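Local coordinates for multicopper oxidase (Uncultured bacterium, PDB 4E9X), which probably couples the one-electron oxidation of substrates to the reduction of dioxygen to water, using a mononuclear copper site and a copper cluster that holds oxygen, at residues M210-K215 with E235-I240; D96-L101 with D216-D221; V140-S145 with V189-F194; S169-S174 with N294-E299. All blocks are in the same frame, centred on the assembly; numbering follows the deposited sequence. Where two conformers were deposited one is given.

Interaction 1: residues M210-K215 with E235-I240; sequences MLVTHK and ERYDVI
A classic beta bulge interrupts the antiparallel pairing of Met210-Lys215 with Glu235-Ile240, two strands of a cupredoxin-like sheet: Thr213 and His214 both face Asp238. Leu211 and Ile240 form a hydrogen-bonded pair before it, N of Leu211 lying 2.9 Å from O of Ile240. At the bulge Asp238 O takes the amide of Thr213 at 2.9 Å and, weakly, that of His214, whose own O accepts Asp238 N. Asp238, its CG anti to the carbonyl carbon (chi1 -60°), has OD2 over one face of the His214 ring, 3.7 Å from His214 CG and offset toward the rim. The ring edge meets Thr213 OG1, 2.7 Å from ND1, in a hydrogen bond. On the other face of the sheet, Val212 CG2 packs on Val239 CG1 at 3.9 Å. Farther along, Lys215 CD passes Tyr237 CE1, and NZ forms a salt bridge of 2.7 Å to the anti lone pair of Glu235 OE2. Tyr237 OH donates to the same oxygen, 2.7 Å away, on its syn side, tilted 31° out of the carboxylate plane. Lys190 NZ pairs with Asp238 OD2. Two donors on OE2 should favour a charged Glu235 carboxylate and restrict its rotation.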
loop_
_atom_site.group_PDB
_atom_site.type_symbol
_atom_site.label_atom_id
_atom_site.label_comp_id
_atom_site.label_asym_id
_atom_site.label_seq_id
_atom_site.Cartn_x
_atom_site.Cartn_y
_atom_site.Cartn_z
ATOM N N MET A 210 11.081 -12.020 8.783
ATOM C CA MET A 210 10.280 -11.572 9.889
ATOM C C MET A 210 9.014 -12.434 9.960
ATOM O O MET A 210 8.340 -12.690 8.954
ATOM C CB MET A 210 9.813 -10.130 9.658
ATOM C CG MET A 210 10.996 -9.147 9.770
ATOM S SD MET A 210 10.550 -7.468 9.249
ATOM C CE MET A 210 10.622 -7.600 7.460
ATOM N N LEU A 211 8.644 -12.886 11.139
ATOM C CA LEU A 211 7.363 -13.545 11.345
ATOM C C LEU A 211 6.367 -12.473 11.781
ATOM O O LEU A 211 6.520 -11.924 12.879
ATOM C CB LEU A 211 7.467 -14.628 12.421
ATOM C CG LEU A 211 6.136 -15.361 12.666
ATOM C CD1 LEU A 211 5.675 -16.128 11.416
ATOM C CD2 LEU A 211 6.261 -16.311 13.855
ATOM N N VAL A 212 5.410 -12.163 10.920
ATOM C CA VAL A 212 4.376 -11.152 11.228
ATOM C C VAL A 212 3.345 -11.810 12.146
ATOM O O VAL A 212 2.638 -12.745 11.746
ATOM C CB VAL A 212 3.738 -10.636 9.935
ATOM C CG1 VAL A 212 2.715 -9.565 10.329
ATOM C CG2 VAL A 212 4.777 -10.097 8.940
ATOM N N THR A 213 3.276 -11.326 13.399
ATOM C CA THR A 213 2.401 -11.946 14.382
ATOM C C THR A 213 1.193 -11.116 14.762
ATOM O O THR A 213 0.246 -11.680 15.281
ATOM C CB THR A 213 3.222 -12.199 15.687
ATOM O OG1 THR A 213 3.768 -10.975 16.169
ATOM C CG2 THR A 213 4.418 -13.131 15.433
ATOM N N HIS A 214 1.245 -9.787 14.583
ATOM C CA HIS A 214 0.141 -8.927 15.030
ATOM C C HIS A 214 -0.131 -7.821 14.016
ATOM O O HIS A 214 0.825 -7.248 13.478
ATOM C CB HIS A 214 0.421 -8.207 16.358
ATOM C CG HIS A 214 0.659 -9.076 17.564
ATOM N ND1 HIS A 214 1.783 -9.898 17.678
ATOM C CD2 HIS A 214 -0.082 -9.225 18.698
ATOM C CE1 HIS A 214 1.689 -10.493 18.847
ATOM N NE2 HIS A 214 0.572 -10.116 19.488
ATOM N N LYS A 215 -1.400 -7.573 13.831
ATOM C CA LYS A 215 -1.867 -6.481 12.978
ATOM C C LYS A 215 -2.631 -5.511 13.883
ATOM O O LYS A 215 -3.572 -5.928 14.571
ATOM C CB LYS A 215 -2.764 -7.032 11.858
ATOM C CG LYS A 215 -3.683 -6.039 11.199
ATOM C CD LYS A 215 -2.984 -4.870 10.487
ATOM C CE LYS A 215 -4.076 -4.024 9.831
ATOM N NZ LYS A 215 -3.614 -2.632 9.667
ATOM N N GLU A 235 -1.381 2.270 10.629
ATOM C CA GLU A 235 -1.234 0.848 10.909
ATOM C C GLU A 235 -0.107 0.531 11.880
ATOM O O GLU A 235 0.849 1.286 11.972
ATOM C CB GLU A 235 -0.902 0.076 9.629
ATOM C CG GLU A 235 -1.965 0.220 8.519
ATOM C CD GLU A 235 -1.608 -0.820 7.459
ATOM O OE1 GLU A 235 -0.733 -0.490 6.664
ATOM O OE2 GLU A 235 -2.106 -1.948 7.479
ATOM N N ARG A 236 -0.221 -0.618 12.545
ATOM C CA ARG A 236 0.954 -1.197 13.205
ATOM C C ARG A 236 1.058 -2.651 12.783
ATOM O O ARG A 236 0.070 -3.352 12.545
ATOM C CB ARG A 236 0.872 -1.104 14.746
ATOM C CG ARG A 236 1.070 0.320 15.267
ATOM C CD ARG A 236 -0.199 1.163 15.267
ATOM N NE ARG A 236 -1.206 0.581 16.138
ATOM C CZ ARG A 236 -2.518 0.457 15.856
ATOM N NH1 ARG A 236 -3.059 0.900 14.732
ATOM N NH2 ARG A 236 -3.310 -0.143 16.765
ATOM N N TYR A 237 2.316 -3.106 12.689
ATOM C CA TYR A 237 2.608 -4.522 12.531
ATOM C C TYR A 237 3.631 -4.923 13.586
ATOM O O TYR A 237 4.611 -4.178 13.761
ATOM C CB TYR A 237 3.193 -4.838 11.135
ATOM C CG TYR A 237 2.098 -4.704 10.094
ATOM C CD1 TYR A 237 1.310 -5.826 9.758
ATOM C CD2 TYR A 237 1.832 -3.482 9.449
ATOM C CE1 TYR A 237 0.285 -5.726 8.797
ATOM C CE2 TYR A 237 0.827 -3.382 8.506
ATOM C CZ TYR A 237 0.057 -4.503 8.196
ATOM O OH TYR A 237 -0.966 -4.399 7.248
ATOM N N ASP A 238 3.443 -6.072 14.252
ATOM C CA ASP A 238 4.480 -6.610 15.105
ATOM C C ASP A 238 5.044 -7.827 14.422
ATOM O O ASP A 238 4.296 -8.651 13.891
ATOM C CB ASP A 238 3.969 -7.061 16.472
ATOM C CG ASP A 238 3.294 -6.065 17.395
ATOM O OD1 ASP A 238 2.976 -4.931 16.987
ATOM O OD2 ASP A 238 3.126 -6.441 18.567
ATOM N N VAL A 239 6.378 -7.945 14.475
ATOM C CA VAL A 239 7.040 -9.103 13.895
ATOM C C VAL A 239 8.038 -9.643 14.936
ATOM O O VAL A 239 8.378 -8.986 15.923
ATOM C CB VAL A 239 7.803 -8.746 12.602
ATOM C CG1 VAL A 239 6.843 -8.072 11.591
ATOM C CG2 VAL A 239 9.034 -7.862 12.880
ATOM N N ILE A 240 8.487 -10.872 14.688
ATOM C CA ILE A 240 9.591 -11.501 15.425
ATOM C C ILE A 240 10.708 -11.801 14.439
ATOM O O ILE A 240 10.474 -12.391 13.372
ATOM C CB ILE A 240 9.111 -12.831 16.081
ATOM C CG1 ILE A 240 7.995 -12.593 17.117
ATOM C CG2 ILE A 240 10.290 -13.566 16.687
ATOM C CD1 ILE A 240 8.511 -11.837 18.338
HETATM O O HOH W 1 5.834 -9.862 17.641
HETATM O O HOH W 2 0.690 -4.736 15.448
#

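Interaction 2: residues D96-L101 with D216-D221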
loop_
_atom_site.group_PDB
_atom_site.type_symbol
_atom_site.label_atom_id
_atom_site.label_comp_id
_atom_site.label_asym_id
_atom_site.label_seq_id
_atom_site.Cartn_x
_atom_site.Cartn_y
_atom_site.Cartn_z
ATOM N N ASP A 96 -8.451 -1.662 27.891
ATOM C CA ASP A 96 -8.991 -3.000 27.715
ATOM C C ASP A 96 -8.608 -3.537 26.352
ATOM O O ASP A 96 -8.817 -4.721 26.112
ATOM C CB ASP A 96 -10.492 -3.082 27.921
ATOM C CG ASP A 96 -11.327 -2.075 27.217
ATOM O OD1 ASP A 96 -10.876 -1.385 26.291
ATOM O OD2 ASP A 96 -12.518 -1.959 27.623
ATOM N N ARG A 97 -8.071 -2.757 25.463
ATOM C CA ARG A 97 -7.598 -3.207 24.138
ATOM C C ARG A 97 -6.096 -3.452 24.199
ATOM O O ARG A 97 -5.357 -2.538 24.528
ATOM C CB ARG A 97 -7.960 -2.154 23.060
ATOM C CG ARG A 97 -7.172 -2.420 21.707
ATOM C CD ARG A 97 -7.610 -3.688 21.042
ATOM N NE ARG A 97 -7.567 -3.488 19.591
ATOM C CZ ARG A 97 -6.471 -3.392 18.854
ATOM N NH1 ARG A 97 -5.255 -3.496 19.362
ATOM N NH2 ARG A 97 -6.632 -3.208 17.553
ATOM N N ILE A 98 -5.664 -4.667 23.910
ATOM C CA ILE A 98 -4.252 -4.995 24.063
ATOM C C ILE A 98 -3.455 -4.573 22.839
ATOM O O ILE A 98 -3.937 -4.358 21.731
ATOM C CB ILE A 98 -4.137 -6.520 24.288
ATOM C CG1 ILE A 98 -4.599 -7.344 23.067
ATOM C CG2 ILE A 98 -4.881 -6.947 25.535
ATOM C CD1 ILE A 98 -4.557 -8.855 23.204
ATOM N N GLY A 99 -2.135 -4.556 23.069
ATOM C CA GLY A 99 -1.156 -4.588 21.970
ATOM C C GLY A 99 -0.466 -3.272 21.714
ATOM O O GLY A 99 -0.460 -2.331 22.528
ATOM N N THR A 100 0.086 -3.183 20.496
ATOM C CA THR A 100 0.769 -2.008 20.050
ATOM C C THR A 100 -0.241 -0.942 19.605
ATOM O O THR A 100 -0.799 -1.023 18.494
ATOM C CB THR A 100 1.663 -2.343 18.847
ATOM O OG1 THR A 100 2.510 -3.443 19.213
ATOM C CG2 THR A 100 2.525 -1.151 18.454
ATOM N N LEU A 101 -0.438 0.043 20.477
ATOM C CA LEU A 101 -1.294 1.186 20.156
ATOM C C LEU A 101 -0.435 2.433 20.037
ATOM O O LEU A 101 0.813 2.370 20.162
ATOM C CB LEU A 101 -2.358 1.390 21.262
ATOM C CG LEU A 101 -3.038 0.098 21.738
ATOM C CD1 LEU A 101 -4.142 0.430 22.748
ATOM C CD2 LEU A 101 -3.615 -0.714 20.614
ATOM N N ASP A 216 -2.170 -4.244 13.899
ATOM C CA ASP A 216 -2.800 -3.204 14.740
ATOM C C ASP A 216 -2.889 -3.664 16.199
ATOM O O ASP A 216 -3.824 -3.319 16.931
ATOM C CB ASP A 216 -4.173 -2.816 14.204
ATOM C CG ASP A 216 -4.070 -2.198 12.777
ATOM O OD1 ASP A 216 -2.957 -1.842 12.340
ATOM O OD2 ASP A 216 -5.157 -2.148 12.167
ATOM N N GLY A 217 -1.868 -4.415 16.650
ATOM C CA GLY A 217 -1.770 -4.853 18.042
ATOM C C GLY A 217 -2.500 -6.138 18.362
ATOM O O GLY A 217 -2.287 -6.653 19.452
ATOM N N LEU A 218 -3.299 -6.688 17.449
ATOM C CA LEU A 218 -4.051 -7.923 17.783
ATOM C C LEU A 218 -3.413 -9.099 17.072
ATOM O O LEU A 218 -2.982 -9.008 15.915
ATOM C CB LEU A 218 -5.515 -7.781 17.359
ATOM C CG LEU A 218 -6.306 -6.807 18.225
ATOM C CD1 LEU A 218 -7.725 -6.602 17.694
ATOM C CD2 LEU A 218 -6.380 -7.301 19.681
ATOM N N PRO A 219 -3.316 -10.232 17.771
ATOM C CA PRO A 219 -2.561 -11.358 17.234
ATOM C C PRO A 219 -3.283 -12.041 16.084
ATOM O O PRO A 219 -4.495 -12.338 16.164
ATOM C CB PRO A 219 -2.454 -12.324 18.428
ATOM C CG PRO A 219 -3.647 -11.960 19.299
ATOM C CD PRO A 219 -3.817 -10.478 19.155
ATOM N N LEU A 220 -2.543 -12.334 15.028
ATOM C CA LEU A 220 -3.120 -13.000 13.867
ATOM C C LEU A 220 -3.317 -14.475 14.179
ATOM O O LEU A 220 -2.435 -15.162 14.729
ATOM C CB LEU A 220 -2.163 -12.883 12.688
ATOM C CG LEU A 220 -1.974 -11.450 12.121
ATOM C CD1 LEU A 220 -0.859 -11.486 11.102
ATOM C CD2 LEU A 220 -3.240 -10.942 11.486
ATOM N N ASP A 221 -4.448 -15.019 13.741
ATOM C CA ASP A 221 -4.641 -16.475 13.800
ATOM C C ASP A 221 -3.690 -17.178 12.836
ATOM O O ASP A 221 -3.313 -18.347 13.119
ATOM C CB ASP A 221 -6.094 -16.818 13.470
ATOM C CG ASP A 221 -7.103 -16.485 14.549
ATOM O OD1 ASP A 221 -6.754 -16.355 15.757
ATOM O OD2 ASP A 221 -8.316 -16.360 14.190
HETATM O O HOH W 3 0.754 -5.994 19.805
#
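The hydrogen bonds between Asp96-Leu101 and Asp216-Asp221 come from Arg97, whose guanidinium grips one backbone oxygen end-on. NH1 lies 2.8 Å and NH2 2.9 Å from Asp216 O, with that oxygen in the guanidinium plane. NH1 also reaches back to Ile98 O, 2.8 Å away and nearly along the C=O axis, tying the group to its own loop. Bends at chi2 (67°) and chi3 (145°) turn CD and NE out of an extended course. NE adds a salt bridge to Asp209 of the second subunit, and Asp216 OD2 bonds the backbone of Asp227 and Thr228 of that subunit.

Leu218 packs against the guanidinium. Its CG sits over the centre of the face, 3.5 Å from CZ of Arg97, while its CD2 meets Ile98 CG1 at 3.8 Å, the two side chains crossing at about a right angle. An alanine in place of Arg97 would probably leave Asp216 O without its two donors and open a gap beneath Leu218.

Backbone meets backbone at two glycines. Gly99 CA approaches Gly217 O at 3.4 Å in a CA-H...O contact, and a side chain on either glycine would clash with the other segment. One water bridges Thr100 N, at 3.0 Å, to Gly217 O.

The corner at Thr100 leads into strand 101-104 of the first cupredoxin-like domain, with strand 119-125 alongside. Gly217 lies in the turn between strands 210-215 and 218-226 of the second domain, so the contact joins the two domains.

Interaction 3: residues V140-S145 with V189-F194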
loop_
_atom_site.group_PDB
_atom_site.type_symbol
_atom_site.label_atom_id
_atom_site.label_comp_id
_atom_site.label_asym_id
_atom_site.label_seq_id
_atom_site.Cartn_x
_atom_site.Cartn_y
_atom_site.Cartn_z
ATOM N N VAL A 140 11.401 -3.597 20.286
ATOM C CA VAL A 140 11.882 -2.514 19.440
ATOM C C VAL A 140 10.701 -1.769 18.835
ATOM O O VAL A 140 9.859 -2.375 18.199
ATOM C CB VAL A 140 12.725 -3.141 18.298
ATOM C CG1 VAL A 140 13.199 -2.143 17.242
ATOM C CG2 VAL A 140 13.937 -3.897 18.905
ATOM N N ILE A 141 10.699 -0.454 19.009
ATOM C CA ILE A 141 9.664 0.417 18.410
ATOM C C ILE A 141 10.258 1.164 17.261
ATOM O O ILE A 141 11.284 1.842 17.430
ATOM C CB ILE A 141 9.110 1.361 19.494
ATOM C CG1 ILE A 141 8.123 0.581 20.410
ATOM C CG2 ILE A 141 8.441 2.617 18.908
ATOM C CD1 ILE A 141 7.723 1.303 21.680
ATOM N N MET A 142 9.611 1.103 16.102
ATOM C CA MET A 142 10.009 1.835 14.889
ATOM C C MET A 142 8.833 2.634 14.341
ATOM O O MET A 142 7.904 2.070 13.733
ATOM C CB MET A 142 10.505 0.887 13.780
ATOM C CG MET A 142 11.831 0.203 14.204
ATOM S SD MET A 142 12.553 -0.581 12.766
ATOM C CE MET A 142 13.897 -1.543 13.459
ATOM N N MET A 143 8.864 3.967 14.547
ATOM C CA MET A 143 7.740 4.818 14.103
ATOM C C MET A 143 8.209 5.594 12.896
ATOM O O MET A 143 9.146 6.433 12.998
ATOM C CB MET A 143 7.367 5.780 15.251
ATOM C CG MET A 143 7.001 5.008 16.530
ATOM S SD MET A 143 6.239 6.028 17.836
ATOM C CE MET A 143 4.595 6.238 17.157
ATOM N N MET A 144 7.639 5.313 11.749
ATOM C CA MET A 144 8.085 5.924 10.496
ATOM C C MET A 144 7.271 7.156 10.171
ATOM O O MET A 144 6.067 7.194 10.433
ATOM C CB MET A 144 7.973 4.930 9.322
ATOM C CG MET A 144 9.226 4.062 9.122
ATOM S SD MET A 144 9.641 2.976 10.501
ATOM C CE MET A 144 8.201 1.884 10.472
ATOM N N SER A 145 7.913 8.194 9.613
ATOM C CA SER A 145 7.225 9.406 9.195
ATOM C C SER A 145 8.078 10.075 8.114
ATOM O O SER A 145 9.165 9.638 7.734
ATOM C CB SER A 145 6.920 10.332 10.352
ATOM O OG SER A 145 8.100 10.886 10.901
ATOM N N VAL A 189 13.843 -11.054 18.732
ATOM C CA VAL A 189 13.601 -9.593 18.667
ATOM C C VAL A 189 12.145 -9.361 18.227
ATOM O O VAL A 189 11.755 -9.823 17.170
ATOM C CB VAL A 189 14.568 -8.924 17.710
ATOM C CG1 VAL A 189 14.398 -7.396 17.759
ATOM C CG2 VAL A 189 16.032 -9.288 18.039
ATOM N N LYS A 190 11.399 -8.615 19.051
ATOM C CA LYS A 190 10.046 -8.196 18.637
ATOM C C LYS A 190 10.206 -6.792 18.068
ATOM O O LYS A 190 10.747 -5.927 18.779
ATOM C CB LYS A 190 9.119 -8.242 19.855
ATOM C CG LYS A 190 7.729 -7.644 19.545
ATOM C CD LYS A 190 6.819 -7.821 20.775
ATOM C CE LYS A 190 5.407 -7.430 20.569
ATOM N NZ LYS A 190 4.608 -8.382 19.742
ATOM N N ILE A 191 9.764 -6.568 16.827
ATOM C CA ILE A 191 9.779 -5.215 16.249
ATOM C C ILE A 191 8.326 -4.789 16.023
ATOM O O ILE A 191 7.552 -5.544 15.433
ATOM C CB ILE A 191 10.616 -5.141 14.979
ATOM C CG1 ILE A 191 12.066 -5.588 15.304
ATOM C CG2 ILE A 191 10.608 -3.726 14.435
ATOM C CD1 ILE A 191 12.688 -6.393 14.236
ATOM N N ARG A 192 8.038 -3.588 16.481
ATOM C CA ARG A 192 6.708 -2.977 16.319
ATOM C C ARG A 192 6.867 -1.817 15.351
ATOM O O ARG A 192 7.502 -0.808 15.706
ATOM C CB ARG A 192 6.220 -2.494 17.682
ATOM C CG ARG A 192 6.152 -3.617 18.733
ATOM C CD ARG A 192 5.820 -3.044 20.085
ATOM N NE ARG A 192 6.042 -3.927 21.238
ATOM C CZ ARG A 192 5.055 -4.419 21.959
ATOM N NH1 ARG A 192 3.754 -4.302 21.666
ATOM N NH2 ARG A 192 5.387 -5.131 23.045
ATOM N N PHE A 193 6.280 -1.963 14.156
ATOM C CA PHE A 193 6.307 -0.914 13.139
ATOM C C PHE A 193 5.048 -0.039 13.251
ATOM O O PHE A 193 3.955 -0.597 13.388
ATOM C CB PHE A 193 6.293 -1.511 11.717
ATOM C CG PHE A 193 7.459 -2.419 11.371
ATOM C CD1 PHE A 193 8.780 -1.938 11.377
ATOM C CD2 PHE A 193 7.246 -3.705 10.970
ATOM C CE1 PHE A 193 9.834 -2.757 11.008
ATOM C CE2 PHE A 193 8.317 -4.546 10.627
ATOM C CZ PHE A 193 9.618 -4.051 10.589
ATOM N N PHE A 194 5.235 1.263 13.111
ATOM C CA PHE A 194 4.097 2.188 13.131
ATOM C C PHE A 194 4.130 3.102 11.923
ATOM O O PHE A 194 5.187 3.720 11.643
ATOM C CB PHE A 194 4.129 3.103 14.368
ATOM C CG PHE A 194 4.204 2.483 15.731
ATOM C CD1 PHE A 194 3.221 2.744 16.674
ATOM C CD2 PHE A 194 5.290 1.680 16.117
ATOM C CE1 PHE A 194 3.308 2.268 17.989
ATOM C CE2 PHE A 194 5.425 1.214 17.412
ATOM C CZ PHE A 194 4.443 1.536 18.350
#
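Two parallel strands in the interior of a six-stranded mixed sheet meet here, Val140-Ser145 beside Val189-Phe194. Five backbone hydrogen bonds join them, from Val140 N to Lys190 O at one end to Met144 N and Phe194 O, 2.9 Å apart, at the other. The Phe194 ring packs against both Ile141 and Met143. Its CG stands anti to the carbonyl carbon (chi1 -55°), and the ring meets Met143 CG over one face, offset toward the rim; Met143 CG is 4.1 Å from the ring centroid in a CH-pi contact. Met143 bends at chi3 (75°) and brings CE within 3.8 Å of Phe194 CD1, while SD makes a Met-aromatic contact. Ile141 CG2 approaches Phe194 CE2 at 3.6 Å. An alanine at Phe194 would probably open a gap beside Ile141 CG2 and set the Met143 thioether free to turn.

Parallel pairing of a domain's first strand with a later one is part of the Greek-key cupredoxin fold, and the opposite face of this sheet turns toward strand 248-253. On that face Met142 and Phe193 lie side by side, pointing the same way, with SD at the ring edge, 3.9 Å from CE1. Met144 CE nears Phe193 CD1 at 4.0 Å. Val140 CB packs on Ile191 CG1 at 3.9 Å, and Val140 CG2 reaches Val189 CG1. Phe251 touches Met142, Ile191 and Phe193 from strand 248-253. On the Phe194 face, strand 119-125 of the other domain covers Ile141, Met143 and Arg192, while Arg192 NE forms a salt bridge with Asp139.

Interaction 4: residues S169-S174 with N294-E299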
loop_
_atom_site.group_PDB
_atom_site.type_symbol
_atom_site.label_atom_id
_atom_site.label_comp_id
_atom_site.label_asym_id
_atom_site.label_seq_id
_atom_site.Cartn_x
_atom_site.Cartn_y
_atom_site.Cartn_z
ATOM N N SER A 169 12.125 9.203 7.919
ATOM C CA SER A 169 12.793 8.831 9.147
ATOM C C SER A 169 12.172 7.610 9.799
ATOM O O SER A 169 11.027 7.214 9.545
ATOM C CB SER A 169 12.743 10.004 10.155
ATOM O OG SER A 169 11.358 10.385 10.389
ATOM N N VAL A 170 12.963 7.031 10.709
ATOM C CA VAL A 170 12.448 6.174 11.757
ATOM C C VAL A 170 12.747 6.876 13.075
ATOM O O VAL A 170 13.876 7.344 13.299
ATOM C CB VAL A 170 13.044 4.741 11.685
ATOM C CG1 VAL A 170 14.566 4.730 11.654
ATOM C CG2 VAL A 170 12.521 3.889 12.882
ATOM N N ASN A 171 11.763 6.969 13.949
ATOM C CA ASN A 171 11.878 7.643 15.263
ATOM C C ASN A 171 12.489 9.020 15.096
ATOM O O ASN A 171 13.356 9.424 15.881
ATOM C CB ASN A 171 12.644 6.778 16.260
ATOM C CG ASN A 171 11.855 5.502 16.545
ATOM O OD1 ASN A 171 10.710 5.393 16.137
ATOM N ND2 ASN A 171 12.477 4.511 17.201
ATOM N N ALA A 172 12.021 9.725 14.061
ATOM C CA ALA A 172 12.359 11.140 13.792
ATOM C C ALA A 172 13.828 11.387 13.454
ATOM O O ALA A 172 14.255 12.544 13.501
ATOM C CB ALA A 172 11.896 12.060 14.921
ATOM N N LYS A 173 14.581 10.371 13.030
ATOM C CA LYS A 173 15.912 10.623 12.473
ATOM C C LYS A 173 16.030 9.928 11.122
ATOM O O LYS A 173 15.476 8.868 10.858
ATOM C CB LYS A 173 17.014 10.189 13.462
ATOM C CG LYS A 173 16.735 10.666 14.896
ATOM C CD LYS A 173 17.931 10.828 15.814
ATOM C CE LYS A 173 17.497 10.955 17.280
ATOM N NZ LYS A 173 16.974 12.328 17.555
ATOM N N SER A 174 16.812 10.594 10.273
ATOM C CA SER A 174 17.191 10.124 8.945
ATOM C C SER A 174 18.650 9.641 8.962
ATOM O O SER A 174 19.522 10.357 9.495
ATOM C CB SER A 174 16.998 11.307 7.991
ATOM O OG SER A 174 17.504 11.042 6.667
ATOM N N ASN A 294 18.774 3.225 23.538
ATOM C CA ASN A 294 17.332 3.381 23.653
ATOM C C ASN A 294 16.676 4.058 22.466
ATOM O O ASN A 294 15.531 4.513 22.589
ATOM C CB ASN A 294 17.008 4.202 24.929
ATOM C CG ASN A 294 15.628 3.908 25.466
ATOM O OD1 ASN A 294 15.144 2.771 25.442
ATOM N ND2 ASN A 294 15.001 4.956 26.018
ATOM N N PHE A 295 17.333 4.091 21.329
ATOM C CA PHE A 295 16.796 4.735 20.130
ATOM C C PHE A 295 15.501 4.080 19.668
ATOM O O PHE A 295 14.707 4.733 19.005
ATOM C CB PHE A 295 17.859 4.669 19.028
ATOM C CG PHE A 295 17.361 5.339 17.726
ATOM C CD1 PHE A 295 17.306 6.707 17.590
ATOM C CD2 PHE A 295 16.927 4.535 16.678
ATOM C CE1 PHE A 295 16.816 7.291 16.409
ATOM C CE2 PHE A 295 16.439 5.082 15.508
ATOM C CZ PHE A 295 16.385 6.457 15.381
ATOM N N PHE A 296 15.302 2.802 19.983
ATOM C CA PHE A 296 14.055 2.113 19.651
ATOM C C PHE A 296 13.248 1.793 20.894
ATOM O O PHE A 296 12.385 0.912 20.878
ATOM C CB PHE A 296 14.345 0.796 18.879
ATOM C CG PHE A 296 15.175 0.980 17.628
ATOM C CD1 PHE A 296 14.579 1.472 16.465
ATOM C CD2 PHE A 296 16.541 0.681 17.597
ATOM C CE1 PHE A 296 15.307 1.619 15.293
ATOM C CE2 PHE A 296 17.275 0.822 16.400
ATOM C CZ PHE A 296 16.668 1.312 15.255
ATOM N N TYR A 297 13.504 2.562 21.984
ATOM C CA TYR A 297 12.780 2.393 23.257
ATOM C C TYR A 297 13.044 1.045 23.900
ATOM O O TYR A 297 12.367 0.635 24.846
ATOM C CB TYR A 297 11.283 2.686 23.141
ATOM C CG TYR A 297 10.867 4.108 23.384
ATOM C CD1 TYR A 297 11.313 4.842 24.469
ATOM C CD2 TYR A 297 9.941 4.707 22.526
ATOM C CE1 TYR A 297 10.900 6.176 24.693
ATOM C CE2 TYR A 297 9.519 6.020 22.722
ATOM C CZ TYR A 297 9.992 6.742 23.803
ATOM O OH TYR A 297 9.610 8.046 24.040
ATOM N N SER A 298 14.093 0.295 23.473
ATOM C CA SER A 298 14.233 -1.085 23.991
ATOM C C SER A 298 14.631 -1.125 25.443
ATOM O O SER A 298 14.299 -2.059 26.116
ATOM C CB SER A 298 15.312 -1.821 23.179
ATOM O OG SER A 298 14.931 -1.946 21.821
ATOM N N GLU A 299 15.346 -0.094 25.914
ATOM C CA GLU A 299 15.672 -0.100 27.362
ATOM C C GLU A 299 14.443 0.332 28.153
ATOM O O GLU A 299 14.068 -0.311 29.147
ATOM C CB GLU A 299 16.879 0.801 27.644
ATOM C CG GLU A 299 18.141 0.228 26.972
ATOM C CD GLU A 299 18.442 -1.210 27.399
ATOM O OE1 GLU A 299 18.297 -1.683 28.560
ATOM O OE2 GLU A 299 18.843 -2.005 26.529
#
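Asn171 CG is anti to the carbonyl carbon (chi1 -65°) and Phe295 CG anti to the backbone N (chi1 -180°) where two beta turns meet. Val170-Lys173 is a type I' beta turn, closed by bonds between the backbones of Val170 and Lys173, after edge strand 167-170 of the six-stranded sheet. Asn294-Tyr297 is a type I turn in the long segment between strands 270-275 and 306-308. Asn171 ND2 donates to Phe295 O at 2.9 Å, in the carbonyl plane and on a lone pair, with an N-H...O angle of 150°. The same amide bonds strand 138-147, ND2 to Ile141 O and OD1 to Met143 N, so both ends are held and its rotation is fixed. In one of its two conformers Lys173 has CG at the edge of the Phe295 ring, in its plane, 3.7 Å from CE1, the two side chains running past one another in opposite senses, and NZ bonded to Gly312 O. Phe295 CD2 stands over the centre of the Phe296 ring, whose edge faces Val170 CG2, 4.3 Å from CE1. Phe295 CZ comes obliquely within 3.4 Å of Val170 O.

All four interactions reach the six-stranded mixed sheet of the second cupredoxin-like domain, interaction 2 through end strand 218-226; strands 167-170, 138-147, 187-195, 236-243, 210-215 and 218-226 lie in that order across it. The centres of interactions 3 and 4 lie about 8 Å apart and those of 1 and 3 about 9 Å, whereas 2 and 4, about 21 Å apart, do not touch. Along the chain, 3 and 4 alternate, interaction 1 lies between the segments of 4, after interaction 3 closes, and 2, beginning in the first domain, crosses 1. Thr100 OG1 hydrogen-bonds Asp238 OD1 and Arg192 NH1, tying the sheet to the first domain; interactions 1 and 2 also touch the second subunit.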